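Local coordinates for putative signal recognition particle protein (PDB 5CK4) that binds GTP and GDP as the small Arf-like GTPase subunit of the signal recognition particle receptor at the endoplasmic reticulum membrane, at residues S195-F200 and E282-F287. Sequence-based numbering, arbitrary orientation.
Sequences SLQKRF and EEMMEF
Gln197 lays its amide on the ring of Phe287 while two acceptors grip its nitrogen: NE2 donates to Glu268 OE1 and to the carbonyl oxygen of Trp270. At the other corner of the amide, OE1 accepts the backbone N-H of Gly272, and these polar ties fix the rotation of the group. Gln197 OE1 also lies 3.4 Å from Phe287 CE2 and 3.4 Å from Met284 CE. Glutamine suits this place because its CG methylene can pack on an aromatic ring while its head serves the loop. With CG anti to the backbone N (chi1 179°), that methylene stands over one face of the Phe287 ring, displaced toward the rim, Gln197 CG being 4.0 Å from the ring centroid; amide and ring planes are 30° apart. Glu286 CB covers the opposite face, so the ring lies sandwiched. In this P-loop GTPase fold the contact joins the end of helix 180-201 to the 3-10 turns leading toward strand 291-295, away from the nucleotide. One helical turn beyond Gln197, Phe200 offers a ring face to the backbone of Phe287, whose CA sits over the ring centre, 3.7 Å from the centroid. The two phenylalanine rings meet obliquely, planes at 56°, and Phe200 CD2 approaches Phe287 CB to 3.7 Å. A broad, flat side chain suits this spot because it can cover main chain and CB together. An alanine at Phe200 would probably leave the CA and CB of Phe287 without their aromatic cover and open a gap beside the helix. Met284, bent at chi2 and chi3, sets its terminal methyl against the Gln197 amide oxygen, the two side chains crossing at about a right angle.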
loop_
_atom_site.group_PDB
_atom_site.type_symbol
_atom_site.label_atom_id
_atom_site.label_comp_id
_atom_site.label_asym_id
_atom_site.label_seq_id
_atom_site.Cartn_x
_atom_site.Cartn_y
_atom_site.Cartn_z
ATOM N N SER A 195 -0.147 -0.293 -11.186
ATOM C CA SER A 195 -1.478 0.275 -11.422
ATOM C C SER A 195 -1.447 1.799 -11.242
ATOM O O SER A 195 -1.990 2.536 -12.056
ATOM C CB SER A 195 -2.516 -0.359 -10.494
ATOM O OG SER A 195 -2.730 -1.716 -10.848
ATOM N N LEU A 196 -0.793 2.264 -10.180
ATOM C CA LEU A 196 -0.710 3.703 -9.922
ATOM C C LEU A 196 0.151 4.379 -10.982
ATOM O O LEU A 196 -0.073 5.536 -11.340
ATOM C CB LEU A 196 -0.116 3.959 -8.534
ATOM C CG LEU A 196 -1.075 3.604 -7.396
ATOM C CD1 LEU A 196 -0.375 3.649 -6.043
ATOM C CD2 LEU A 196 -2.313 4.521 -7.411
ATOM N N GLN A 197 1.133 3.642 -11.479
ATOM C CA GLN A 197 2.000 4.152 -12.539
ATOM C C GLN A 197 1.213 4.327 -13.838
ATOM O O GLN A 197 1.385 5.325 -14.544
ATOM C CB GLN A 197 3.193 3.225 -12.764
ATOM C CG GLN A 197 4.143 3.676 -13.884
ATOM C CD GLN A 197 5.370 2.780 -13.987
ATOM O OE1 GLN A 197 5.964 2.411 -12.976
ATOM N NE2 GLN A 197 5.733 2.399 -15.209
ATOM N N LYS A 198 0.354 3.358 -14.156
ATOM C CA LYS A 198 -0.457 3.445 -15.373
ATOM C C LYS A 198 -1.460 4.582 -15.250
ATOM O O LYS A 198 -1.768 5.271 -16.233
ATOM C CB LYS A 198 -1.208 2.142 -15.630
ATOM C CG LYS A 198 -0.330 0.984 -16.046
ATOM C CD LYS A 198 -1.163 -0.277 -16.206
ATOM C CE LYS A 198 -0.317 -1.409 -16.723
ATOM N NZ LYS A 198 -1.140 -2.540 -17.225
ATOM N N ARG A 199 -1.970 4.769 -14.035
ATOM C CA ARG A 199 -2.865 5.888 -13.744
ATOM C C ARG A 199 -2.189 7.228 -14.057
ATOM O O ARG A 199 -2.782 8.089 -14.700
ATOM C CB ARG A 199 -3.303 5.848 -12.282
ATOM C CG ARG A 199 -4.171 7.017 -11.847
ATOM C CD ARG A 199 -4.524 6.905 -10.365
ATOM N NE ARG A 199 -5.266 8.066 -9.876
ATOM C CZ ARG A 199 -4.716 9.043 -9.164
ATOM N NH1 ARG A 199 -3.426 8.989 -8.861
ATOM N NH2 ARG A 199 -5.447 10.059 -8.742
ATOM N N PHE A 200 -0.949 7.398 -13.597
ATOM C CA PHE A 200 -0.194 8.628 -13.852
ATOM C C PHE A 200 -0.050 8.872 -15.348
ATOM O O PHE A 200 -0.089 10.006 -15.820
ATOM C CB PHE A 200 1.191 8.560 -13.203
ATOM C CG PHE A 200 2.100 9.700 -13.586
ATOM C CD1 PHE A 200 2.054 10.905 -12.896
ATOM C CD2 PHE A 200 3.008 9.565 -14.628
ATOM C CE1 PHE A 200 2.896 11.959 -13.244
ATOM C CE2 PHE A 200 3.847 10.612 -14.979
ATOM C CZ PHE A 200 3.791 11.809 -14.280
ATOM N N GLU A 282 12.475 5.160 -4.650
ATOM C CA GLU A 282 12.618 6.578 -4.940
ATOM C C GLU A 282 12.412 6.892 -6.419
ATOM O O GLU A 282 12.017 8.007 -6.790
ATOM C CB GLU A 282 13.984 7.094 -4.479
ATOM C CG GLU A 282 14.091 7.272 -2.963
ATOM C CD GLU A 282 14.363 5.968 -2.215
ATOM O OE1 GLU A 282 14.499 4.909 -2.860
ATOM O OE2 GLU A 282 14.450 6.013 -0.967
ATOM N N GLU A 283 12.678 5.921 -7.276
ATOM C CA GLU A 283 12.577 6.194 -8.707
ATOM C C GLU A 283 11.113 6.427 -9.130
ATOM O O GLU A 283 10.833 7.016 -10.182
ATOM C CB GLU A 283 13.249 5.079 -9.504
ATOM C CG GLU A 283 12.369 3.927 -9.962
ATOM C CD GLU A 283 13.183 2.906 -10.763
ATOM O OE1 GLU A 283 14.306 2.585 -10.314
ATOM O OE2 GLU A 283 12.725 2.446 -11.837
ATOM N N MET A 284 10.175 6.007 -8.283
ATOM C CA MET A 284 8.752 6.222 -8.565
ATOM C C MET A 284 8.325 7.683 -8.485
ATOM O O MET A 284 7.214 8.042 -8.918
ATOM C CB MET A 284 7.877 5.362 -7.648
ATOM C CG MET A 284 8.180 3.851 -7.731
ATOM S SD MET A 284 8.019 3.160 -9.406
ATOM C CE MET A 284 6.250 3.333 -9.713
ATOM N N MET A 285 9.201 8.539 -7.962
ATOM C CA MET A 285 8.909 9.971 -7.954
ATOM C C MET A 285 8.894 10.552 -9.368
ATOM O O MET A 285 8.370 11.636 -9.599
ATOM C CB MET A 285 9.884 10.733 -7.052
ATOM C CG MET A 285 9.571 10.556 -5.571
ATOM S SD MET A 285 7.970 11.261 -5.097
ATOM C CE MET A 285 8.173 12.957 -5.627
ATOM N N GLU A 286 9.437 9.814 -10.327
ATOM C CA GLU A 286 9.354 10.230 -11.722
ATOM C C GLU A 286 7.878 10.302 -12.143
ATOM O O GLU A 286 7.519 11.030 -13.065
ATOM C CB GLU A 286 10.129 9.243 -12.600
ATOM C CG GLU A 286 10.154 9.569 -14.074
ATOM C CD GLU A 286 11.435 9.105 -14.734
ATOM O OE1 GLU A 286 12.477 9.084 -14.043
ATOM O OE2 GLU A 286 11.403 8.757 -15.935
ATOM N N PHE A 287 7.028 9.549 -11.447
ATOM C CA PHE A 287 5.586 9.568 -11.688
ATOM C C PHE A 287 4.852 10.213 -10.517
ATOM O O PHE A 287 3.692 9.895 -10.258
ATOM C CB PHE A 287 5.082 8.144 -11.909
ATOM C CG PHE A 287 6.023 7.311 -12.734
ATOM C CD1 PHE A 287 6.346 7.697 -14.020
ATOM C CD2 PHE A 287 6.611 6.179 -12.210
ATOM C CE1 PHE A 287 7.232 6.949 -14.786
ATOM C CE2 PHE A 287 7.492 5.418 -12.967
ATOM C CZ PHE A 287 7.804 5.809 -14.256
#